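Local structure of pyrethroid hydrolase (Sphingobium faniae, 5Y5R) at residues D5-H10 and H34-T39; E55-P60 and G81-W86; D202-I207 and A228-Y233. The protein hydrolyses the carboxylic ester bond of pyrethroid insecticides, splitting cypermethrin into an alcohol and a cyclopropanecarboxylic acid and accepting cis- and trans-permethrin at similar rates. All coordinates share one frame; numbering follows the deposited sequence.

Contact 1 of 3, residues D5-H10 and H34-T39; sequences DIILIH and HAPDLT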
loop_
_atom_site.group_PDB
_atom_site.type_symbol
_atom_site.label_atom_id
_atom_site.label_comp_id
_atom_site.label_asym_id
_atom_site.label_seq_id
_atom_site.Cartn_x
_atom_site.Cartn_y
_atom_site.Cartn_z
ATOM N N ASP A 5 -4.067 -11.236 13.377
ATOM C CA ASP A 5 -3.026 -11.060 12.388
ATOM C C ASP A 5 -3.128 -9.667 11.798
ATOM O O ASP A 5 -4.233 -9.154 11.594
ATOM C CB ASP A 5 -3.174 -12.084 11.295
ATOM C CG ASP A 5 -2.957 -13.499 11.793
ATOM O OD1 ASP A 5 -3.810 -13.993 12.583
ATOM O OD2 ASP A 5 -1.950 -14.112 11.375
ATOM N N ILE A 6 -1.976 -9.067 11.520
ATOM C CA ILE A 6 -1.883 -7.823 10.765
ATOM C C ILE A 6 -1.005 -8.111 9.559
ATOM O O ILE A 6 0.097 -8.658 9.711
ATOM C CB ILE A 6 -1.299 -6.667 11.605
ATOM C CG1 ILE A 6 -2.213 -6.314 12.769
ATOM C CG2 ILE A 6 -1.082 -5.411 10.773
ATOM C CD1 ILE A 6 -1.639 -5.223 13.658
ATOM N N ILE A 7 -1.481 -7.737 8.370
ATOM C CA ILE A 7 -0.767 -8.008 7.124
ATOM C C ILE A 7 -0.414 -6.659 6.497
ATOM O O ILE A 7 -1.311 -5.846 6.237
ATOM C CB ILE A 7 -1.602 -8.879 6.171
ATOM C CG1 ILE A 7 -2.004 -10.204 6.842
ATOM C CG2 ILE A 7 -0.865 -9.087 4.807
ATOM C CD1 ILE A 7 -3.005 -11.024 6.075
ATOM N N LEU A 8 0.890 -6.381 6.371
ATOM C CA LEU A 8 1.410 -5.141 5.788
ATOM C C LEU A 8 1.832 -5.424 4.356
ATOM O O LEU A 8 2.722 -6.266 4.125
ATOM C CB LEU A 8 2.622 -4.595 6.549
ATOM C CG LEU A 8 2.569 -4.657 8.082
ATOM C CD1 LEU A 8 3.846 -4.182 8.708
ATOM C CD2 LEU A 8 1.325 -3.888 8.565
ATOM N N ILE A 9 1.233 -4.707 3.407
ATOM C CA ILE A 9 1.454 -4.949 1.985
ATOM C C ILE A 9 2.181 -3.763 1.359
ATOM O O ILE A 9 1.696 -2.629 1.413
ATOM C CB ILE A 9 0.131 -5.255 1.275
ATOM C CG1 ILE A 9 -0.443 -6.560 1.834
ATOM C CG2 ILE A 9 0.363 -5.309 -0.233
ATOM C CD1 ILE A 9 -1.890 -6.828 1.524
ATOM N N HIS A 10 3.328 -4.037 0.734
ATOM C CA HIS A 10 4.187 -3.045 0.109
ATOM C C HIS A 10 3.539 -2.486 -1.159
ATOM O O HIS A 10 2.575 -3.049 -1.692
ATOM C CB HIS A 10 5.538 -3.669 -0.268
ATOM C CG HIS A 10 5.427 -4.750 -1.307
ATOM N ND1 HIS A 10 5.144 -4.481 -2.635
ATOM C CD2 HIS A 10 5.558 -6.101 -1.217
ATOM C CE1 HIS A 10 5.114 -5.619 -3.314
ATOM N NE2 HIS A 10 5.351 -6.618 -2.477
ATOM N N HIS A 34 2.618 -10.076 9.367
ATOM C CA HIS A 34 3.053 -10.594 8.081
ATOM C C HIS A 34 3.423 -9.414 7.184
ATOM O O HIS A 34 2.837 -8.327 7.302
ATOM C CB HIS A 34 1.940 -11.433 7.436
ATOM C CG HIS A 34 1.367 -12.507 8.317
ATOM N ND1 HIS A 34 1.827 -13.810 8.308
ATOM C CD2 HIS A 34 0.371 -12.472 9.237
ATOM C CE1 HIS A 34 1.133 -14.528 9.173
ATOM N NE2 HIS A 34 0.247 -13.741 9.756
ATOM N N ALA A 35 4.500 -9.563 6.409
ATOM C CA ALA A 35 4.874 -8.583 5.385
ATOM C C ALA A 35 5.345 -9.321 4.133
ATOM O O ALA A 35 6.536 -9.349 3.820
ATOM C CB ALA A 35 5.937 -7.617 5.923
ATOM N N PRO A 36 4.426 -9.929 3.399
ATOM C CA PRO A 36 4.800 -10.802 2.282
ATOM C C PRO A 36 5.183 -10.032 1.030
ATOM O O PRO A 36 4.835 -8.869 0.854
ATOM C CB PRO A 36 3.528 -11.617 2.033
ATOM C CG PRO A 36 2.405 -10.656 2.461
ATOM C CD PRO A 36 2.960 -9.860 3.607
ATOM N N ASP A 37 5.997 -10.683 0.201
ATOM C CA ASP A 37 6.177 -10.254 -1.184
ATOM C C ASP A 37 4.924 -10.575 -2.005
ATOM O O ASP A 37 4.449 -11.713 -2.020
ATOM C CB ASP A 37 7.392 -10.962 -1.784
ATOM C CG ASP A 37 8.716 -10.506 -1.189
ATOM O OD1 ASP A 37 8.803 -9.411 -0.567
ATOM O OD2 ASP A 37 9.690 -11.285 -1.308
ATOM N N LEU A 38 4.381 -9.587 -2.709
ATOM C CA LEU A 38 3.329 -9.949 -3.642
ATOM C C LEU A 38 3.964 -10.707 -4.818
ATOM O O LEU A 38 5.178 -10.891 -4.878
ATOM C CB LEU A 38 2.533 -8.704 -4.080
ATOM C CG LEU A 38 1.667 -8.022 -3.000
ATOM C CD1 LEU A 38 0.807 -6.857 -3.533
ATOM C CD2 LEU A 38 0.741 -9.019 -2.393
ATOM N N THR A 39 3.122 -11.259 -5.681
ATOM C CA THR A 39 3.619 -12.036 -6.806
ATOM C C THR A 39 4.459 -11.156 -7.720
ATOM O O THR A 39 4.116 -9.997 -7.976
ATOM C CB THR A 39 2.448 -12.663 -7.558
ATOM O OG1 THR A 39 1.741 -13.525 -6.661
ATOM C CG2 THR A 39 2.912 -13.447 -8.772
HETATM O O HOH W 1 4.657 -6.106 2.009
#

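Contact 2 of 3, residues E55-P60 and G81-W86; sequences EHYTRP and GASISW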
loop_
_atom_site.group_PDB
_atom_site.type_symbol
_atom_site.label_atom_id
_atom_site.label_comp_id
_atom_site.label_asym_id
_atom_site.label_seq_id
_atom_site.Cartn_x
_atom_site.Cartn_y
_atom_site.Cartn_z
ATOM N N GLU A 55 -6.082 -11.458 -8.706
ATOM C CA GLU A 55 -6.206 -12.665 -7.905
ATOM C C GLU A 55 -4.853 -13.331 -7.775
ATOM O O GLU A 55 -4.490 -13.818 -6.699
ATOM C CB GLU A 55 -7.205 -13.644 -8.546
ATOM C CG GLU A 55 -7.443 -14.932 -7.709
ATOM C CD GLU A 55 -6.290 -15.941 -7.784
ATOM O OE1 GLU A 55 -5.582 -15.936 -8.817
ATOM O OE2 GLU A 55 -6.037 -16.673 -6.781
ATOM N N HIS A 56 -4.084 -13.328 -8.872
ATOM C CA HIS A 56 -2.731 -13.870 -8.875
ATOM C C HIS A 56 -1.774 -12.991 -8.088
ATOM O O HIS A 56 -0.952 -13.494 -7.315
ATOM C CB HIS A 56 -2.232 -14.000 -10.312
ATOM C CG HIS A 56 -0.899 -14.666 -10.421
ATOM N ND1 HIS A 56 -0.041 -14.433 -11.474
ATOM C CD2 HIS A 56 -0.280 -15.563 -9.619
ATOM C CE1 HIS A 56 1.055 -15.154 -11.313
ATOM N NE2 HIS A 56 0.934 -15.849 -10.193
ATOM N N TYR A 57 -1.824 -11.672 -8.340
ATOM C CA TYR A 57 -0.944 -10.723 -7.657
ATOM C C TYR A 57 -1.108 -10.811 -6.140
ATOM O O TYR A 57 -0.119 -10.767 -5.403
ATOM C CB TYR A 57 -1.250 -9.288 -8.142
ATOM C CG TYR A 57 -0.201 -8.229 -7.823
ATOM C CD1 TYR A 57 1.118 -8.385 -8.241
ATOM C CD2 TYR A 57 -0.538 -7.036 -7.176
ATOM C CE1 TYR A 57 2.066 -7.446 -7.962
ATOM C CE2 TYR A 57 0.439 -6.068 -6.908
ATOM C CZ TYR A 57 1.729 -6.292 -7.288
ATOM O OH TYR A 57 2.695 -5.328 -7.057
ATOM N N THR A 58 -2.346 -10.935 -5.659
ATOM C CA THR A 58 -2.634 -10.836 -4.234
ATOM C C THR A 58 -2.658 -12.198 -3.548
ATOM O O THR A 58 -2.993 -12.284 -2.356
ATOM C CB THR A 58 -3.973 -10.123 -4.010
ATOM O OG1 THR A 58 -5.010 -10.691 -4.827
ATOM C CG2 THR A 58 -3.838 -8.667 -4.416
ATOM N N ARG A 59 -2.265 -13.256 -4.254
ATOM C CA ARG A 59 -2.465 -14.599 -3.718
ATOM C C ARG A 59 -1.580 -14.912 -2.511
ATOM O O ARG A 59 -2.030 -15.631 -1.608
ATOM C CB ARG A 59 -2.250 -15.633 -4.842
ATOM C CG ARG A 59 -2.634 -17.072 -4.488
ATOM C CD ARG A 59 -3.031 -17.844 -5.740
ATOM N NE ARG A 59 -1.949 -18.113 -6.688
ATOM C CZ ARG A 59 -2.153 -18.341 -7.986
ATOM N NH1 ARG A 59 -3.395 -18.294 -8.487
ATOM N NH2 ARG A 59 -1.122 -18.591 -8.790
ATOM N N PRO A 60 -0.371 -14.354 -2.396
ATOM C CA PRO A 60 0.364 -14.537 -1.137
ATOM C C PRO A 60 -0.370 -14.034 0.097
ATOM O O PRO A 60 -0.136 -14.564 1.181
ATOM C CB PRO A 60 1.670 -13.773 -1.379
ATOM C CG PRO A 60 1.871 -13.841 -2.839
ATOM C CD PRO A 60 0.514 -13.843 -3.464
ATOM N N GLY A 81 -2.614 -0.125 -1.716
ATOM C CA GLY A 81 -4.032 0.008 -1.407
ATOM C C GLY A 81 -4.937 -0.654 -2.425
ATOM O O GLY A 81 -6.015 -1.134 -2.072
ATOM N N ALA A 82 -4.516 -0.694 -3.702
ATOM C CA ALA A 82 -5.312 -1.388 -4.715
ATOM C C ALA A 82 -5.480 -2.857 -4.350
ATOM O O ALA A 82 -6.549 -3.440 -4.562
ATOM C CB ALA A 82 -4.672 -1.246 -6.101
ATOM N N SER A 83 -4.443 -3.463 -3.780
ATOM C CA SER A 83 -4.510 -4.861 -3.364
ATOM C C SER A 83 -5.456 -5.074 -2.169
ATOM O O SER A 83 -6.184 -6.075 -2.123
ATOM C CB SER A 83 -3.103 -5.347 -3.035
ATOM O OG SER A 83 -2.323 -5.384 -4.227
ATOM N N ILE A 84 -5.414 -4.197 -1.159
ATOM C CA ILE A 84 -6.235 -4.453 0.029
ATOM C C ILE A 84 -7.704 -4.251 -0.291
ATOM O O ILE A 84 -8.563 -4.857 0.349
ATOM C CB ILE A 84 -5.831 -3.606 1.258
ATOM C CG1 ILE A 84 -6.410 -2.193 1.177
ATOM C CG2 ILE A 84 -4.334 -3.590 1.466
ATOM C CD1 ILE A 84 -6.271 -1.431 2.477
ATOM N N SER A 85 -8.027 -3.337 -1.220
ATOM C CA SER A 85 -9.401 -3.219 -1.690
ATOM C C SER A 85 -9.835 -4.473 -2.456
ATOM O O SER A 85 -10.966 -4.955 -2.318
ATOM C CB SER A 85 -9.528 -1.969 -2.565
ATOM O OG SER A 85 -9.217 -0.791 -1.836
ATOM N N TRP A 86 -8.972 -4.986 -3.328
ATOM C CA TRP A 86 -9.337 -6.191 -4.054
ATOM C C TRP A 86 -9.523 -7.362 -3.094
ATOM O O TRP A 86 -10.526 -8.078 -3.157
ATOM C CB TRP A 86 -8.279 -6.491 -5.114
ATOM C CG TRP A 86 -8.729 -7.487 -6.119
ATOM C CD1 TRP A 86 -9.197 -7.241 -7.370
ATOM C CD2 TRP A 86 -8.730 -8.911 -5.960
ATOM N NE1 TRP A 86 -9.502 -8.421 -8.004
ATOM C CE2 TRP A 86 -9.227 -9.461 -7.150
ATOM C CE3 TRP A 86 -8.369 -9.773 -4.918
ATOM C CZ2 TRP A 86 -9.369 -10.832 -7.329
ATOM C CZ3 TRP A 86 -8.504 -11.144 -5.106
ATOM C CH2 TRP A 86 -9.004 -11.649 -6.298
#

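Contact 3 of 3, residues D202-I207 and A228-Y233; sequences DVVLPI and ASHAPY. With 8NL ((2-methyl-3-phenyl-phenyl)methyl (1~{S})-3-[(~{E})-2-chloranyl-3,3,3-tris(fluoranyl)prop-1-enyl]-2,2-dimethyl-cyclopropane-1-carboxylate), chain G.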
loop_
_atom_site.group_PDB
_atom_site.type_symbol
_atom_site.label_atom_id
_atom_site.label_comp_id
_atom_site.label_asym_id
_atom_site.label_seq_id
_atom_site.Cartn_x
_atom_site.Cartn_y
_atom_site.Cartn_z
ATOM N N ASP A 202 4.214 14.212 1.845
ATOM C CA ASP A 202 4.472 13.356 0.702
ATOM C C ASP A 202 4.469 14.179 -0.602
ATOM O O ASP A 202 3.568 14.993 -0.840
ATOM C CB ASP A 202 3.433 12.229 0.679
ATOM C CG ASP A 202 3.835 11.066 -0.245
ATOM O OD1 ASP A 202 4.619 11.283 -1.210
ATOM O OD2 ASP A 202 3.399 9.926 0.018
ATOM N N VAL A 203 5.509 14.007 -1.424
ATOM C CA VAL A 203 5.569 14.639 -2.740
ATOM C C VAL A 203 5.382 13.657 -3.888
ATOM O O VAL A 203 5.176 14.100 -5.037
ATOM C CB VAL A 203 6.874 15.438 -2.943
ATOM C CG1 VAL A 203 6.981 16.581 -1.923
ATOM C CG2 VAL A 203 8.099 14.523 -2.953
ATOM N N VAL A 204 5.456 12.355 -3.628
ATOM C CA VAL A 204 5.037 11.352 -4.604
ATOM C C VAL A 204 3.527 11.418 -4.775
ATOM O O VAL A 204 3.004 11.748 -5.849
ATOM C CB VAL A 204 5.479 9.960 -4.118
ATOM C CG1 VAL A 204 4.961 8.832 -5.004
ATOM C CG2 VAL A 204 6.983 9.912 -3.958
ATOM N N LEU A 205 2.815 11.230 -3.674
ATOM C CA LEU A 205 1.367 11.316 -3.628
ATOM C C LEU A 205 0.996 12.515 -2.757
ATOM O O LEU A 205 1.002 12.407 -1.520
ATOM C CB LEU A 205 0.782 10.027 -3.062
ATOM C CG LEU A 205 -0.732 9.994 -2.916
ATOM C CD1 LEU A 205 -1.330 10.005 -4.270
ATOM C CD2 LEU A 205 -1.110 8.752 -2.187
ATOM N N PRO A 206 0.723 13.679 -3.350
ATOM C CA PRO A 206 0.549 14.913 -2.565
ATOM C C PRO A 206 -0.658 14.839 -1.635
ATOM O O PRO A 206 -1.619 14.105 -1.877
ATOM C CB PRO A 206 0.362 15.994 -3.645
ATOM C CG PRO A 206 0.957 15.379 -4.900
ATOM C CD PRO A 206 0.699 13.923 -4.803
ATOM N N ILE A 207 -0.583 15.575 -0.526
ATOM C CA ILE A 207 -1.678 15.508 0.453
ATOM C C ILE A 207 -3.005 15.933 -0.164
ATOM O O ILE A 207 -4.054 15.435 0.218
ATOM C CB ILE A 207 -1.359 16.357 1.697
ATOM C CG1 ILE A 207 -2.382 16.065 2.808
ATOM C CG2 ILE A 207 -1.389 17.795 1.322
ATOM C CD1 ILE A 207 -2.511 14.609 3.119
ATOM N N ALA A 228 5.134 13.141 7.873
ATOM C CA ALA A 228 6.164 12.372 7.173
ATOM C C ALA A 228 6.045 12.523 5.653
ATOM O O ALA A 228 4.983 12.852 5.128
ATOM C CB ALA A 228 6.060 10.899 7.528
ATOM N N SER A 229 7.124 12.206 4.933
ATOM C CA SER A 229 7.003 12.143 3.478
ATOM C C SER A 229 6.619 10.728 3.084
ATOM O O SER A 229 5.906 10.062 3.839
ATOM C CB SER A 229 8.263 12.610 2.739
ATOM O OG SER A 229 9.445 11.992 3.188
ATOM N N HIS A 230 7.085 10.258 1.915
ATOM C CA HIS A 230 6.461 9.110 1.256
ATOM C C HIS A 230 6.488 7.820 2.081
ATOM O O HIS A 230 5.624 6.957 1.898
ATOM C CB HIS A 230 7.134 8.838 -0.101
ATOM C CG HIS A 230 6.363 7.871 -0.946
ATOM N ND1 HIS A 230 5.004 7.994 -1.151
ATOM C CD2 HIS A 230 6.728 6.713 -1.541
ATOM C CE1 HIS A 230 4.578 6.986 -1.888
ATOM N NE2 HIS A 230 5.598 6.183 -2.122
ATOM N N ALA A 231 7.459 7.643 2.970
ATOM C CA ALA A 231 7.684 6.341 3.606
ATOM C C ALA A 231 7.712 6.464 5.128
ATOM O O ALA A 231 8.783 6.419 5.750
ATOM C CB ALA A 231 8.974 5.712 3.076
ATOM N N PRO A 232 6.551 6.618 5.767
ATOM C CA PRO A 232 6.557 6.744 7.233
ATOM C C PRO A 232 7.124 5.504 7.931
ATOM O O PRO A 232 7.614 5.609 9.063
ATOM C CB PRO A 232 5.071 6.963 7.575
ATOM C CG PRO A 232 4.390 7.273 6.286
ATOM C CD PRO A 232 5.183 6.575 5.223
ATOM N N TYR A 233 7.049 4.324 7.306
ATOM C CA TYR A 233 7.628 3.117 7.924
ATOM C C TYR A 233 9.150 3.197 8.074
ATOM O O TYR A 233 9.734 2.395 8.823
ATOM C CB TYR A 233 7.260 1.848 7.133
ATOM C CG TYR A 233 7.500 1.934 5.639
ATOM C CD1 TYR A 233 6.518 2.439 4.785
ATOM C CD2 TYR A 233 8.699 1.511 5.083
ATOM C CE1 TYR A 233 6.733 2.534 3.451
ATOM C CE2 TYR A 233 8.919 1.592 3.743
ATOM C CZ TYR A 233 7.938 2.088 2.930
ATOM O OH TYR A 233 8.167 2.182 1.606
HETATM C C 8NL G . 8.674 3.128 -6.096
HETATM C C8 8NL G . 12.592 2.397 -5.339
HETATM C C9 8NL G . 13.668 2.251 -6.210
HETATM C C10 8NL G . 13.879 3.176 -7.223
HETATM C C11 8NL G . 12.977 4.233 -7.312
HETATM C C12 8NL G . 11.907 4.364 -6.427
HETATM C C13 8NL G . 6.667 3.235 -3.810
HETATM O O 8NL G . 5.957 4.151 -4.678
HETATM CL CL 8NL G . 2.652 7.054 -10.310
HETATM C C21 8NL G . 3.163 5.943 -9.037
HETATM C C22 8NL G . 4.325 5.026 -9.336
HETATM F F2 8NL G . 5.381 5.473 -8.681
HETATM F F1 8NL G . 4.091 3.768 -9.014
HETATM F F 8NL G . 4.542 5.080 -10.634
HETATM C C20 8NL G . 2.561 5.975 -7.847
HETATM C C16 8NL G . 2.947 5.018 -6.740
HETATM C C17 8NL G . 2.310 5.567 -5.468
HETATM C C18 8NL G . 1.217 4.510 -5.537
HETATM C C19 8NL G . 1.809 7.013 -5.604
HETATM C C15 8NL G . 3.851 5.372 -5.563
HETATM C C14 8NL G . 4.503 4.102 -5.009
HETATM O O1 8NL G . 3.849 3.062 -4.907
HETATM C C2 8NL G . 8.190 3.393 -3.662
HETATM C C3 8NL G . 8.654 3.569 -2.365
HETATM C C4 8NL G . 10.010 3.724 -2.078
HETATM C C5 8NL G . 10.950 3.662 -3.103
HETATM C C6 8NL G . 10.546 3.489 -4.422
HETATM C C1 8NL G . 9.157 3.341 -4.699
HETATM C C7 8NL G . 11.681 3.435 -5.431
#

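Contact 1 of 3, residues D5-H10 and H34-T39
Strand 3-9 and the short edge strand 32-34 run parallel and pair at I7 and H34, after which the chain from A35 onward diverges, the CA atoms of H10 and D37 standing 7.6 Å apart. This is the edge of the central parallel sheet of the alpha/beta hydrolase fold. Two backbone bonds bracket I7: H34 N gives to I6 O, nearly along the carbonyl axis, and L8 N gives to H34 O in an almost straight bond (179°) from above the carbonyl plane. Beyond them A35 CA makes a CH...O contact with L8 O. Where the chains part, a water bridges the gap, donating to L8 O and P36 O and accepting from H10 N. H34 CG lies anti to its carbonyl carbon, and the ring turns its edge to D5: NE2 donates to the anti lone pair of OD2 at 2.8 Å, ring and carboxylate nearly coplanar (11° apart). On the same face of the sheet as H34, I7 CG2 meets P36 CD at 4.1 Å. I9 CG2 touches L38 CD1 at 3.7 Å, the two side chains crossing at about a right angle, and I9 also packs on I84 and L87 of helix 80-90. At the far end H10 CG sits in the crowded position between N and carbonyl carbon (chi1 64°), bringing the ring edge to the loop, where NE2 accepts from L38 N at 3.1 Å.

Contact 2 of 3, residues E55-P60 and G81-W86
E55, in the short helix 54-57, meets W86 with its backbone as much as its side chain. Its N lies over one face of the indole, 3.6 Å above the plane and offset toward the rim, while E55 CA comes within 3.4 Å of W86 CH2. CB touches the same indole corner, but the chain bends at chi2 (-75°) and carries the carboxylate away to a salt bridge one turn on, E55 OE1 to R59 NH1 at 3.2 Å. Y57 contributes less: its ring, swung out with CG anti to the backbone N, reaches S83 OG through CD2 at 3.8 Å, and its hydroxyl is hydrogen-bonded to H41 and Q174. T58 sits at the break between helices 54-57 and 59-67, where the first ends and the second begins; these two helices pack against helix 80-90, which follows the probable nucleophile elbow of the alpha/beta hydrolase fold. The two branches of T58 part company. CG2, anti to the carbonyl carbon, meets S83 OG at 3.6 Å, whereas OG1, in the crowded position between N and carbonyl carbon (chi1 50°), comes to 3.5 Å from W86 CE3 while hydrogen-bonded to M54 O. W86 CG is anti to its own backbone N (chi1 -165°), which brings the indole obliquely across to E55 and T58; H90, one turn further along the same helix, stacks on this ring.

Contact 3 of 3, residues D202-I207 and A228-Y233
The imidazole of H230 has V204 over one face and polar partners at two points on its edge. V204 CB stands 3.8 Å from the ring centroid, 21° off the normal, in a CH-pi contact. Its methyls divide: CG2 rests on the side of H230 CG, while CG1 reaches H230 CE1 at 3.6 Å and also touches the cyclopropane carbon C15 of the bound pyrethroid ester 8NL. At the edge D202 OD2 faces ND1 and the ester oxygen of 8NL faces NE2. The carboxylate of D202 is turned 64° from the ring plane, although the two side chains lie side by side and point the same way, each with CG anti to its backbone N. H230 ND1 donates to the syn lone pair of D202 OD2 at 2.8 Å, nearly straight (173°) and within the ring plane. A second bond to OD2 comes from T102 OG1. The other oxygen, OD1, is gripped from its own loop: L205 N donates to it at 3.1 Å from above the carboxylate plane, making an Asx motif, and V204 N adds a weak bond. Together these bonds fix the rotation of the carboxylate, and its negative charge would be expected to raise the basicity of the imidazole. At the other point on the ring edge, H230 NE2 donates to 8NL O in a longer, more bent bond of 3.3 Å. This oxygen joins the acyl carbonyl C14 to the benzylic C13, so the histidine lies beside the alcohol half of the scissile ester. S78 OG and A12 N are also hydrogen-bonded to 8NL. D202 and H230 probably form the charge relay system, and S78, on the GxSxG pattern, is probably the nucleophile completing the Ser-His-Asp catalytic triad characteristic of alpha/beta hydrolases.

In the fold
Contacts 1 and 2 adjoin, their centres 10 Å apart: T39 OG1 lies 2.8 Å from H56 O and T39 N lies 3.3 Å from Y57 O, both probable hydrogen bonds, so the loop leaving the edge strand is tied to the helix break. L38 also touches Y57 and S83. Contact 3 lies across the centre of the chain, its centre about 20 Å from that of contact 1 and 22 Å from that of contact 2, and touches neither. The ligand 8NL sits against contact 3; the side chains of H10 and Y57 are about 8 and 9 Å from it. I9 touches residues of the probable nucleophile elbow, and the H10 side chain is about 10 Å from that of H230.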